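Local coordinates for protein KLLA0F20702p (Kluyveromyces lactis, PDB 5Y5A) that is a yeast Est1 protein that probably recruits telomerase to telomeres by binding Cdc13, this largely helical fragment holding regions of the TPR clan, at residues 7-12 / 86-91; 139-144 / 186-191; 202-205 / 211-214; 215-220 / 242-247; 226-231 / 235-240. One frame throughout, in Å; residues are numbered along the deposited sequence.

Interaction 1 (7-12 / 86-91)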
# COMPACT_ATOMS: atom_id res chain seq x y z
N ASP A 7 -15.80 28.82 11.97
CA ASP A 7 -16.82 29.48 11.16
C ASP A 7 -16.90 28.85 9.77
O ASP A 7 -17.94 28.87 9.12
CB ASP A 7 -16.52 30.98 11.05
CG ASP A 7 -16.76 31.72 12.35
OD1 ASP A 7 -17.42 31.15 13.24
OD2 ASP A 7 -16.29 32.87 12.47
N LEU A 8 -15.77 28.30 9.33
CA LEU A 8 -15.69 27.60 8.05
C LEU A 8 -16.44 26.28 8.09
O LEU A 8 -17.08 25.88 7.12
CB LEU A 8 -14.22 27.37 7.68
CG LEU A 8 -13.91 26.52 6.45
CD1 LEU A 8 -14.44 27.18 5.19
CD2 LEU A 8 -12.42 26.29 6.35
N GLN A 9 -16.36 25.60 9.23
CA GLN A 9 -17.06 24.34 9.45
C GLN A 9 -18.58 24.54 9.37
O GLN A 9 -19.30 23.69 8.86
CB GLN A 9 -16.68 23.75 10.80
CG GLN A 9 -17.39 22.45 11.14
CD GLN A 9 -16.79 21.25 10.44
OE1 GLN A 9 -15.58 21.03 10.49
NE2 GLN A 9 -17.64 20.47 9.78
N GLU A 10 -19.04 25.68 9.87
CA GLU A 10 -20.47 25.99 9.88
C GLU A 10 -21.02 26.15 8.48
O GLU A 10 -22.18 25.83 8.21
CB GLU A 10 -20.73 27.27 10.68
CG GLU A 10 -20.40 27.19 12.15
CD GLU A 10 -20.73 28.47 12.89
OE1 GLU A 10 -20.88 29.51 12.22
OE2 GLU A 10 -20.85 28.44 14.13
N THR A 11 -20.18 26.65 7.58
CA THR A 11 -20.59 26.92 6.21
C THR A 11 -20.86 25.62 5.45
O THR A 11 -21.85 25.51 4.73
CB THR A 11 -19.53 27.74 5.46
OG1 THR A 11 -19.23 28.93 6.20
CG2 THR A 11 -20.03 28.12 4.08
N PHE A 12 -19.98 24.64 5.63
CA PHE A 12 -20.10 23.39 4.89
C PHE A 12 -21.21 22.50 5.44
O PHE A 12 -21.84 21.75 4.69
CB PHE A 12 -18.77 22.64 4.88
CG PHE A 12 -17.90 23.00 3.72
CD1 PHE A 12 -17.06 24.10 3.79
CD2 PHE A 12 -17.97 22.28 2.55
CE1 PHE A 12 -16.27 24.45 2.71
CE2 PHE A 12 -17.18 22.62 1.46
CZ PHE A 12 -16.33 23.70 1.54
N TRP A 86 -15.82 17.08 0.11
CA TRP A 86 -16.13 15.67 -0.03
C TRP A 86 -17.14 15.23 1.02
O TRP A 86 -18.18 14.66 0.69
CB TRP A 86 -14.87 14.82 0.09
CG TRP A 86 -15.18 13.37 0.08
CD1 TRP A 86 -15.11 12.50 1.13
CD2 TRP A 86 -15.65 12.61 -1.05
NE1 TRP A 86 -15.49 11.24 0.72
CE2 TRP A 86 -15.82 11.28 -0.60
CE3 TRP A 86 -15.92 12.92 -2.38
CZ2 TRP A 86 -16.26 10.27 -1.45
CZ3 TRP A 86 -16.36 11.91 -3.22
CH2 TRP A 86 -16.53 10.60 -2.76
N LYS A 87 -16.83 15.52 2.28
CA LYS A 87 -17.62 15.06 3.42
C LYS A 87 -19.05 15.60 3.44
O LYS A 87 -19.99 14.85 3.71
CB LYS A 87 -16.92 15.45 4.72
CG LYS A 87 -17.60 14.93 5.97
CD LYS A 87 -16.85 15.40 7.20
CE LYS A 87 -17.54 14.96 8.48
NZ LYS A 87 -16.86 15.51 9.69
N HIS A 88 -19.21 16.88 3.15
CA HIS A 88 -20.50 17.54 3.36
C HIS A 88 -21.30 17.76 2.09
O HIS A 88 -22.52 17.93 2.14
CB HIS A 88 -20.28 18.89 4.05
CG HIS A 88 -19.69 18.76 5.43
ND1 HIS A 88 -20.43 18.35 6.51
CD2 HIS A 88 -18.44 19.00 5.89
CE1 HIS A 88 -19.66 18.33 7.58
NE2 HIS A 88 -18.45 18.72 7.23
N VAL A 89 -20.63 17.75 0.94
CA VAL A 89 -21.30 18.01 -0.32
C VAL A 89 -21.35 16.78 -1.22
O VAL A 89 -22.43 16.36 -1.64
CB VAL A 89 -20.62 19.16 -1.09
CG1 VAL A 89 -21.37 19.43 -2.38
CG2 VAL A 89 -20.55 20.40 -0.23
N HIS A 90 -20.20 16.25 -1.56
CA HIS A 90 -20.13 15.13 -2.47
C HIS A 90 -20.45 13.78 -1.90
O HIS A 90 -21.24 13.07 -2.47
CB HIS A 90 -18.77 15.09 -3.12
CG HIS A 90 -18.50 16.24 -4.01
ND1 HIS A 90 -17.25 16.51 -4.53
CD2 HIS A 90 -19.31 17.21 -4.48
CE1 HIS A 90 -17.31 17.59 -5.28
NE2 HIS A 90 -18.55 18.03 -5.27
N TYR A 91 -19.82 13.41 -0.81
CA TYR A 91 -20.11 12.11 -0.21
C TYR A 91 -21.61 11.88 0.06
O TYR A 91 -22.12 10.81 -0.27
CB TYR A 91 -19.34 11.89 1.09
CG TYR A 91 -19.69 10.56 1.72
CD1 TYR A 91 -19.13 9.38 1.25
CD2 TYR A 91 -20.60 10.48 2.76
CE1 TYR A 91 -19.46 8.16 1.81
CE2 TYR A 91 -20.94 9.27 3.33
CZ TYR A 91 -20.36 8.11 2.85
OH TYR A 91 -20.70 6.90 3.42
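Phe12 and His88 are the closest backbone pair between helix segments 7-12 and 86-91, their CA atoms 6.1 Å apart. The two short axes run nearly parallel, 16° between their N-to-C directions, and approach to 10.6 Å; a wider pi-type turn lies at 86-90, where Tyr91 N bonds to Trp86 O. Across the gap, CB of His88 lies at the edge of the Phe12 ring, near its plane, and also 3.3 Å from Phe12 O. CB of Phe12 in turn meets CD2 of His88 at 3.8 Å. Val89 adds a methyl, its CG2 4.2 Å from Phe12 CD2. Gln9 reaches over because its CG is anti to the backbone N (chi1 179°) and its chain bends at chi2; its amide crosses the imidazole with the planes 71° apart, NE2 to His88 NE2 3.2 Å. ND1 of His88 is hydrogen-bonded to Gln16 OE1, one turn beyond Phe12 on helix 7-21. A leucine in place of His88 would probably leave Gln16 OE1 without this partner and Gln9 without the ring nitrogen beside its NE2. The chemistry is thus mixed: an apolar patch of Phe12 and Val89, flanked by a histidine whose ring is held by a bond from outside the pair.

Interaction 2 (139-144 / 186-191)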
# COMPACT_ATOMS: atom_id res chain seq x y z
N GLU A 139 -5.89 22.16 -12.21
CA GLU A 139 -5.51 23.04 -13.31
C GLU A 139 -5.13 24.43 -12.80
O GLU A 139 -4.18 25.04 -13.28
CB GLU A 139 -6.64 23.16 -14.34
CG GLU A 139 -6.84 21.94 -15.21
CD GLU A 139 -7.94 22.13 -16.24
OE1 GLU A 139 -9.00 22.69 -15.89
OE2 GLU A 139 -7.75 21.73 -17.41
N LEU A 140 -5.89 24.92 -11.82
CA LEU A 140 -5.59 26.20 -11.18
C LEU A 140 -4.20 26.15 -10.57
O LEU A 140 -3.37 27.03 -10.81
CB LEU A 140 -6.62 26.53 -10.10
CG LEU A 140 -6.28 27.74 -9.23
CD1 LEU A 140 -6.31 29.03 -10.04
CD2 LEU A 140 -7.20 27.85 -8.02
N ILE A 141 -3.95 25.11 -9.79
CA ILE A 141 -2.70 24.96 -9.06
C ILE A 141 -1.50 24.89 -9.99
O ILE A 141 -0.53 25.63 -9.83
CB ILE A 141 -2.74 23.71 -8.17
CG1 ILE A 141 -3.67 23.94 -6.98
CG2 ILE A 141 -1.34 23.35 -7.69
CD1 ILE A 141 -3.96 22.68 -6.19
N PHE A 142 -1.58 24.01 -10.97
CA PHE A 142 -0.51 23.82 -11.91
C PHE A 142 -0.29 25.00 -12.85
O PHE A 142 0.74 25.09 -13.49
CB PHE A 142 -0.76 22.56 -12.71
CG PHE A 142 -0.38 21.30 -12.01
CD1 PHE A 142 -1.22 20.71 -11.12
CD2 PHE A 142 0.84 20.71 -12.24
CE1 PHE A 142 -0.88 19.56 -10.46
CE2 PHE A 142 1.19 19.55 -11.59
CZ PHE A 142 0.33 18.98 -10.70
N ALA A 143 -1.26 25.89 -12.92
CA ALA A 143 -1.17 27.06 -13.79
C ALA A 143 -0.41 28.20 -13.11
O ALA A 143 0.24 29.01 -13.78
CB ALA A 143 -2.55 27.53 -14.20
N ASN A 144 -0.50 28.27 -11.79
CA ASN A 144 0.15 29.33 -11.02
C ASN A 144 1.56 28.98 -10.55
O ASN A 144 2.46 29.83 -10.56
CB ASN A 144 -0.70 29.70 -9.80
CG ASN A 144 -1.82 30.65 -10.14
OD1 ASN A 144 -1.68 31.87 -10.01
ND2 ASN A 144 -2.95 30.10 -10.58
N MET A 186 -0.74 18.93 -1.03
CA MET A 186 -1.85 18.29 -0.33
C MET A 186 -3.19 18.57 -1.03
O MET A 186 -4.05 17.71 -1.11
CB MET A 186 -1.91 18.73 1.13
CG MET A 186 -0.73 18.27 1.96
SD MET A 186 -0.42 16.51 1.75
CE MET A 186 -1.78 15.78 2.65
N ALA A 187 -3.36 19.79 -1.52
CA ALA A 187 -4.58 20.13 -2.24
C ALA A 187 -4.69 19.27 -3.50
O ALA A 187 -5.76 18.75 -3.81
CB ALA A 187 -4.62 21.60 -2.60
N SER A 188 -3.57 19.12 -4.19
CA SER A 188 -3.51 18.30 -5.39
C SER A 188 -3.84 16.85 -5.08
O SER A 188 -4.63 16.22 -5.77
CB SER A 188 -2.14 18.41 -6.05
OG SER A 188 -1.90 19.74 -6.48
N GLN A 189 -3.23 16.35 -4.01
CA GLN A 189 -3.46 14.98 -3.57
C GLN A 189 -4.94 14.75 -3.26
O GLN A 189 -5.50 13.70 -3.58
CB GLN A 189 -2.60 14.66 -2.35
CG GLN A 189 -2.58 13.19 -1.96
CD GLN A 189 -3.73 12.80 -1.06
OE1 GLN A 189 -4.25 13.63 -0.31
NE2 GLN A 189 -4.13 11.54 -1.11
N ARG A 190 -5.57 15.73 -2.63
CA ARG A 190 -6.99 15.61 -2.33
C ARG A 190 -7.82 15.58 -3.61
O ARG A 190 -8.77 14.80 -3.72
CB ARG A 190 -7.45 16.74 -1.42
CG ARG A 190 -6.88 16.64 -0.02
CD ARG A 190 -7.15 15.28 0.61
NE ARG A 190 -7.09 15.37 2.06
CZ ARG A 190 -6.03 15.04 2.79
NH1 ARG A 190 -4.94 14.57 2.20
NH2 ARG A 190 -6.08 15.17 4.11
N CYS A 191 -7.46 16.43 -4.57
CA CYS A 191 -8.17 16.46 -5.85
C CYS A 191 -8.09 15.11 -6.53
O CYS A 191 -9.09 14.59 -7.02
CB CYS A 191 -7.60 17.55 -6.76
SG CYS A 191 -7.95 19.22 -6.24
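Apolar contact carries most of the meeting between Ile141 and the pair Ala187 and Ser188. CD1 of Ile141 does the touching, 3.8 Å from Ala187 CB; with CG1 anti to the carbonyl carbon (chi1 -72°) and chi2 extended, the chain reaches its full length toward helix 179-206. The same methyl lies 3.6 Å from Ser188 OG, and Ile141 CG2 is 3.8 Å from that oxygen, so two branches of one isoleucine come up to the hydroxyl from the same side. Phe142 reaches it too, through CE1 at 4.1 Å, in an oblique approach.

No hydrogen bond crosses between the two segments. Ser188 OG is hydrogen-bonded to Cys184 O one turn back, which satisfies a buried hydroxyl whose neighbours across the contact are carbon atoms. Asn144 ND2 turns back to Leu140 O at 3.1 Å, an almost straight bond (174°) lying in its own amide plane, at the last turn of helix 113-144.

The two short axes are 10.5 Å apart and 147° between directions, an antiparallel packing with Ile141 and Ser188 nearest in backbone. Around it, Leu53 of helix 33-53 touches Ile141, Ala78 of helix 78-105 touches Ala187, and Arg190 of helix 179-206 forms a salt bridge with Asp83, so four helices of the N-terminal part converge here.

Interaction 3 (202-205 / 211-214)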
# COMPACT_ATOMS: atom_id res chain seq x y z
N LYS A 202 -19.08 6.22 -9.79
CA LYS A 202 -19.76 6.26 -11.06
C LYS A 202 -19.79 4.90 -11.68
O LYS A 202 -20.82 4.45 -12.12
CB LYS A 202 -19.09 7.25 -12.00
CG LYS A 202 -19.71 7.27 -13.38
CD LYS A 202 -19.01 8.23 -14.32
CE LYS A 202 -19.44 8.02 -15.75
NZ LYS A 202 -18.33 8.25 -16.70
N ILE A 203 -18.64 4.26 -11.73
CA ILE A 203 -18.52 2.93 -12.33
C ILE A 203 -19.52 1.95 -11.72
O ILE A 203 -20.17 1.18 -12.43
CB ILE A 203 -17.11 2.39 -12.17
CG1 ILE A 203 -16.18 3.11 -13.14
CG2 ILE A 203 -17.06 0.89 -12.41
CD1 ILE A 203 -14.73 2.95 -12.80
N ILE A 204 -19.65 2.00 -10.40
CA ILE A 204 -20.62 1.16 -9.70
C ILE A 204 -22.06 1.44 -10.16
O ILE A 204 -22.83 0.51 -10.41
CB ILE A 204 -20.50 1.36 -8.18
CG1 ILE A 204 -19.20 0.73 -7.69
CG2 ILE A 204 -21.70 0.75 -7.45
CD1 ILE A 204 -18.72 1.26 -6.37
N MET A 205 -22.42 2.70 -10.30
CA MET A 205 -23.76 3.00 -10.74
C MET A 205 -23.96 2.62 -12.20
O MET A 205 -24.98 2.09 -12.56
CB MET A 205 -24.04 4.48 -10.52
CG MET A 205 -23.68 4.96 -9.14
SD MET A 205 -24.88 4.44 -7.93
CE MET A 205 -23.91 4.44 -6.45
N ARG A 211 -21.10 -7.93 -10.84
CA ARG A 211 -19.96 -8.58 -11.46
C ARG A 211 -19.06 -7.55 -12.13
O ARG A 211 -19.51 -6.82 -13.02
CB ARG A 211 -20.40 -9.60 -12.51
CG ARG A 211 -21.29 -10.72 -12.00
CD ARG A 211 -21.59 -11.68 -13.14
NE ARG A 211 -22.45 -12.79 -12.73
CZ ARG A 211 -22.83 -13.78 -13.54
NH1 ARG A 211 -22.41 -13.80 -14.80
NH2 ARG A 211 -23.61 -14.75 -13.08
N TYR A 212 -17.80 -7.48 -11.72
CA TYR A 212 -16.85 -6.53 -12.29
C TYR A 212 -15.54 -7.20 -12.72
O TYR A 212 -14.86 -7.82 -11.90
CB TYR A 212 -16.52 -5.41 -11.30
CG TYR A 212 -17.70 -4.66 -10.71
CD1 TYR A 212 -18.36 -5.14 -9.58
CD2 TYR A 212 -18.12 -3.45 -11.24
CE1 TYR A 212 -19.41 -4.44 -9.02
CE2 TYR A 212 -19.18 -2.75 -10.69
CZ TYR A 212 -19.82 -3.25 -9.58
OH TYR A 212 -20.88 -2.57 -9.01
N GLN A 213 -15.18 -7.05 -13.99
CA GLN A 213 -13.90 -7.55 -14.47
C GLN A 213 -12.77 -6.70 -13.90
O GLN A 213 -13.02 -5.67 -13.27
CB GLN A 213 -13.84 -7.56 -16.00
CG GLN A 213 -14.85 -8.47 -16.67
CD GLN A 213 -16.22 -7.84 -16.80
OE1 GLN A 213 -16.42 -6.68 -16.44
NE2 GLN A 213 -17.18 -8.59 -17.33
N GLN A 214 -11.54 -7.13 -14.14
CA GLN A 214 -10.36 -6.50 -13.53
C GLN A 214 -10.19 -5.03 -13.88
O GLN A 214 -9.92 -4.20 -13.01
CB GLN A 214 -9.10 -7.26 -13.94
CG GLN A 214 -9.06 -8.72 -13.51
CD GLN A 214 -7.79 -9.41 -13.95
OE1 GLN A 214 -7.35 -9.26 -15.10
NE2 GLN A 214 -7.18 -10.17 -13.05
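Tyr212 reaches Ile203 and Ile204 with its hydroxyl end and ring edge, and it is through this one side chain that segment 211-214 meets helix segment 202-205. The second segment has neither helix nor strand geometry. Arg211 leads into it with an extended backbone, and its N is hydrogen-bonded to Ser209 OG, two residues earlier.

Tyr212 follows, also extended, and its CB points toward the helix. CG stands anti to the carbonyl carbon (chi1 -54°), which sends the ring across to the isoleucines. The hydroxyl end does the touching: OH is 3.8 Å from Ile204 CG2 and 3.9 Å from Ile204 CG1, resting against the branch point of the side chain, while Tyr212 CZ lies 4.4 Å from CG1 of Ile204. The two side chains cross at about a right angle. Lower on the ring, Ile203 O approaches the edge, near the ring plane, 4.4 Å from Tyr212 CE2. No hydrogen bond links the segments, so the contact is van der Waals packing. Beyond Tyr212, Gln213 N makes a weak hydrogen bond with Asp216 OD2, just before helix 218-230.

In the fold, this is the connection between helices 179-206 and 218-230, folded back on the end of the first. His207 stacks on the Tyr212 ring and Phe217 meets it at about 50°, while Arg101 of helix 78-105 also touches the tyrosine.

Interaction 4 (215-220 / 242-247)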
# COMPACT_ATOMS: atom_id res chain seq x y z
N ALA A 215 -10.34 -4.71 -15.16
CA ALA A 215 -9.98 -3.40 -15.69
C ALA A 215 -11.12 -2.39 -15.62
O ALA A 215 -11.02 -1.30 -16.16
CB ALA A 215 -9.49 -3.53 -17.13
N ASP A 216 -12.22 -2.76 -14.96
CA ASP A 216 -13.36 -1.87 -14.85
C ASP A 216 -13.04 -0.64 -14.00
O ASP A 216 -13.68 0.40 -14.14
CB ASP A 216 -14.57 -2.60 -14.27
CG ASP A 216 -15.08 -3.70 -15.18
OD1 ASP A 216 -14.82 -3.62 -16.40
OD2 ASP A 216 -15.75 -4.62 -14.69
N PHE A 217 -12.07 -0.78 -13.11
CA PHE A 217 -11.72 0.30 -12.19
C PHE A 217 -10.37 0.89 -12.55
O PHE A 217 -9.72 1.53 -11.73
CB PHE A 217 -11.73 -0.20 -10.75
CG PHE A 217 -13.12 -0.47 -10.24
CD1 PHE A 217 -13.88 0.55 -9.70
CD2 PHE A 217 -13.69 -1.73 -10.37
CE1 PHE A 217 -15.16 0.31 -9.25
CE2 PHE A 217 -14.97 -1.98 -9.93
CZ PHE A 217 -15.71 -0.96 -9.36
N GLN A 218 -9.97 0.69 -13.80
CA GLN A 218 -8.70 1.17 -14.29
C GLN A 218 -8.57 2.69 -14.15
O GLN A 218 -7.52 3.20 -13.78
CB GLN A 218 -8.51 0.77 -15.76
CG GLN A 218 -7.07 0.83 -16.24
CD GLN A 218 -6.93 0.48 -17.71
OE1 GLN A 218 -7.77 0.87 -18.52
NE2 GLN A 218 -5.89 -0.27 -18.05
N LYS A 219 -9.66 3.41 -14.43
CA LYS A 219 -9.61 4.87 -14.42
C LYS A 219 -9.48 5.45 -13.01
O LYS A 219 -8.64 6.32 -12.77
CB LYS A 219 -10.83 5.45 -15.15
CG LYS A 219 -10.71 6.93 -15.45
CD LYS A 219 -11.85 7.40 -16.33
CE LYS A 219 -11.67 8.85 -16.75
NZ LYS A 219 -12.79 9.31 -17.64
N PRO A 220 -10.31 5.00 -12.05
CA PRO A 220 -10.07 5.55 -10.72
C PRO A 220 -8.72 5.10 -10.14
O PRO A 220 -8.10 5.87 -9.41
CB PRO A 220 -11.23 5.00 -9.88
CG PRO A 220 -11.78 3.85 -10.67
CD PRO A 220 -11.55 4.20 -12.10
N GLY A 242 -8.11 -0.24 -2.22
CA GLY A 242 -8.57 -1.51 -1.70
C GLY A 242 -10.05 -1.68 -1.89
O GLY A 242 -10.54 -2.79 -2.11
N ILE A 243 -10.79 -0.58 -1.80
CA ILE A 243 -12.23 -0.64 -1.98
C ILE A 243 -12.53 -1.03 -3.43
O ILE A 243 -13.41 -1.85 -3.67
CB ILE A 243 -12.92 0.68 -1.61
CG1 ILE A 243 -12.80 0.91 -0.10
CG2 ILE A 243 -14.40 0.63 -1.97
CD1 ILE A 243 -13.35 2.23 0.37
N CYS A 244 -11.78 -0.48 -4.38
CA CYS A 244 -11.91 -0.91 -5.76
C CYS A 244 -11.69 -2.42 -5.88
O CYS A 244 -12.45 -3.10 -6.54
CB CYS A 244 -10.92 -0.17 -6.68
SG CYS A 244 -11.16 1.61 -6.83
N TYR A 245 -10.67 -2.96 -5.21
CA TYR A 245 -10.36 -4.38 -5.35
C TYR A 245 -11.41 -5.28 -4.71
O TYR A 245 -11.57 -6.44 -5.12
CB TYR A 245 -8.97 -4.69 -4.78
CG TYR A 245 -7.84 -4.11 -5.61
CD1 TYR A 245 -7.71 -4.42 -6.96
CD2 TYR A 245 -6.92 -3.24 -5.05
CE1 TYR A 245 -6.68 -3.87 -7.73
CE2 TYR A 245 -5.89 -2.70 -5.80
CZ TYR A 245 -5.77 -3.01 -7.13
OH TYR A 245 -4.74 -2.46 -7.86
N THR A 246 -12.16 -4.77 -3.74
CA THR A 246 -13.27 -5.55 -3.19
C THR A 246 -14.35 -5.80 -4.25
O THR A 246 -15.03 -6.83 -4.21
CB THR A 246 -13.93 -4.87 -1.96
OG1 THR A 246 -14.43 -3.58 -2.33
CG2 THR A 246 -12.94 -4.73 -0.83
N HIS A 247 -14.51 -4.87 -5.19
CA HIS A 247 -15.55 -5.02 -6.21
C HIS A 247 -15.19 -6.11 -7.21
O HIS A 247 -16.06 -6.82 -7.70
CB HIS A 247 -15.80 -3.70 -6.95
CG HIS A 247 -16.24 -2.58 -6.07
ND1 HIS A 247 -17.39 -2.63 -5.31
CD2 HIS A 247 -15.68 -1.37 -5.82
CE1 HIS A 247 -17.52 -1.51 -4.63
NE2 HIS A 247 -16.50 -0.72 -4.93
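Two aromatic rings, Phe217 and His247, lie nearly parallel, 16° between planes, yet barely overlap: their centroids are 5.1 Å apart and the rings are slid past one another. The closest approach is ring to methylene, Phe217 CE2 to His247 CB at 3.5 Å, with the ring atoms Phe217 CZ and His247 CD2 next at 3.6 Å. Phe217 stands at the N-cap position of helix 218-230, and CG anti to its carbonyl carbon (chi1 -71°) directs the ring to helix 235-247. On this ring Cys244 makes a sulfur-aromatic contact, SG 5.0 Å from the centroid and 49° off the normal, an oblique approach in which Phe217 CD1 is nearest at 4.1 Å. Pro220 CG touches the same sulfur at 4.5 Å from the next turn. A serine replacing Phe217 would probably open a gap beside Cys244 and His247, where the ring now packs, and remove the apolar surface against which the imidazole rests. Outside the pair, Arg200 of helix 179-206 touches the Phe217 ring and makes a weak hydrogen bond with His247 NE2. Here the start of one helix packs against the end of the next, as in the antiparallel helical hairpins of TPR-like folds, the clan to which the family belongs.

Interaction 5 (226-231 / 235-240)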
# COMPACT_ATOMS: atom_id res chain seq x y z
N ILE A 226 -1.64 8.10 -8.92
CA ILE A 226 -0.96 9.38 -8.97
C ILE A 226 -1.01 10.05 -7.59
O ILE A 226 -0.00 10.59 -7.13
CB ILE A 226 -1.56 10.30 -10.03
CG1 ILE A 226 -1.47 9.63 -11.40
CG2 ILE A 226 -0.82 11.62 -10.06
CD1 ILE A 226 -2.18 10.38 -12.51
N ALA A 227 -2.16 9.99 -6.94
CA ALA A 227 -2.30 10.53 -5.59
C ALA A 227 -1.31 9.89 -4.60
O ALA A 227 -0.67 10.59 -3.82
CB ALA A 227 -3.73 10.35 -5.09
N SER A 228 -1.18 8.57 -4.65
CA SER A 228 -0.21 7.83 -3.83
C SER A 228 1.22 8.22 -4.15
O SER A 228 2.09 8.21 -3.29
CB SER A 228 -0.37 6.33 -4.02
OG SER A 228 -1.62 5.88 -3.56
N THR A 229 1.48 8.51 -5.41
CA THR A 229 2.83 8.81 -5.82
C THR A 229 3.29 10.13 -5.19
O THR A 229 4.35 10.18 -4.57
CB THR A 229 2.95 8.83 -7.35
OG1 THR A 229 2.69 7.51 -7.85
CG2 THR A 229 4.34 9.25 -7.79
N ILE A 230 2.48 11.18 -5.30
CA ILE A 230 2.93 12.50 -4.85
C ILE A 230 2.94 12.68 -3.32
O ILE A 230 3.71 13.49 -2.81
CB ILE A 230 2.08 13.63 -5.48
CG1 ILE A 230 0.61 13.53 -5.06
CG2 ILE A 230 2.21 13.61 -7.00
CD1 ILE A 230 -0.23 14.72 -5.52
N VAL A 231 2.08 11.96 -2.61
CA VAL A 231 2.09 11.97 -1.14
C VAL A 231 1.80 10.57 -0.60
O VAL A 231 0.69 10.28 -0.14
CB VAL A 231 1.05 12.94 -0.52
CG1 VAL A 231 1.34 13.12 0.95
CG2 VAL A 231 1.05 14.28 -1.22
N GLY A 235 -2.70 7.41 3.98
CA GLY A 235 -3.29 6.09 3.98
C GLY A 235 -4.57 6.00 3.17
O GLY A 235 -4.84 4.96 2.56
N GLU A 236 -5.35 7.08 3.14
CA GLU A 236 -6.68 7.06 2.54
C GLU A 236 -6.64 6.64 1.07
O GLU A 236 -7.58 6.01 0.58
CB GLU A 236 -7.35 8.42 2.69
CG GLU A 236 -8.86 8.39 2.44
CD GLU A 236 -9.62 7.64 3.53
OE1 GLU A 236 -9.11 7.53 4.67
OE2 GLU A 236 -10.75 7.17 3.24
N THR A 237 -5.56 6.98 0.39
CA THR A 237 -5.41 6.60 -1.01
C THR A 237 -5.37 5.09 -1.19
O THR A 237 -5.97 4.54 -2.11
CB THR A 237 -4.15 7.19 -1.62
OG1 THR A 237 -4.02 8.56 -1.23
CG2 THR A 237 -4.21 7.09 -3.13
N PHE A 238 -4.63 4.42 -0.32
CA PHE A 238 -4.55 2.96 -0.33
C PHE A 238 -5.90 2.35 0.04
O PHE A 238 -6.31 1.35 -0.54
CB PHE A 238 -3.46 2.47 0.64
CG PHE A 238 -2.07 2.90 0.26
CD1 PHE A 238 -1.58 4.14 0.65
CD2 PHE A 238 -1.25 2.06 -0.49
CE1 PHE A 238 -0.29 4.54 0.30
CE2 PHE A 238 0.03 2.45 -0.84
CZ PHE A 238 0.51 3.69 -0.44
N LEU A 239 -6.59 2.98 0.99
CA LEU A 239 -7.90 2.49 1.40
C LEU A 239 -8.86 2.46 0.22
O LEU A 239 -9.56 1.46 -0.01
CB LEU A 239 -8.49 3.37 2.51
CG LEU A 239 -9.82 2.81 3.02
CD1 LEU A 239 -9.60 1.72 4.06
CD2 LEU A 239 -10.73 3.90 3.56
N GLN A 240 -8.89 3.54 -0.54
CA GLN A 240 -9.84 3.64 -1.65
C GLN A 240 -9.47 2.67 -2.76
O GLN A 240 -10.35 2.11 -3.42
CB GLN A 240 -9.90 5.08 -2.16
CG GLN A 240 -10.48 6.06 -1.16
CD GLN A 240 -11.92 5.72 -0.78
OE1 GLN A 240 -12.71 5.26 -1.60
NE2 GLN A 240 -12.27 5.97 0.48
O HOH W 1 -1.19 8.42 -0.56
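Ser228 OG lies over one face of the Phe238 ring, 4.3 Å above its plane and offset toward the rim, its nearest ring atom being CE1. At the edge of the same ring, in its plane, sits Gly235 O, from the preceding turn of the helix. Arg241 makes a cation-pi contact with the ring and also hydrogen-bonds to Ser228 OG, which has Leu224 O as a further partner.

The helical segments run antiparallel, 156° between directions, their axes 9.2 Å apart at closest approach. Thr237 comes nearest in backbone, its CA 6.0 Å from that of Ser228. Its methyl, CG2, anti to the backbone N, faces helix 218-230 and packs on Ala227 CB at 3.8 Å. The other branch, OG1, turns to a water that links the segments: Thr237 OG1 donates to it at 2.9 Å, and the water in turn donates to Val231 O at 2.7 Å, where the chain has just left helical geometry.

No direct hydrogen bond joins the two segments. Their polar groups meet through the water and through Arg241, while the methyls of Ala227 and Thr237 supply the apolar part. The water thus satisfies a carbonyl at the helix end, and the serine hydroxyl is held by partners outside the pair.

From the N terminus, interaction 1 brings the first helix, 7-21, against helix 78-105, closing a long loop that includes helix 33-53. Interaction 2 then joins helices 113-144 and 179-206, and interaction 3 folds the following connection back on the end of helix 179-206; these three are in series. Interactions 4 and 5 share helices 218-230 and 235-247: interaction 5 closes the short turn between them and lies within the larger loop spanned by interaction 4, so the hairpin is tied at both ends. Interaction 3 touches interaction 4, and Gln189 of interaction 2 packs on interaction 5, joining the N-terminal helices to this hairpin at two places.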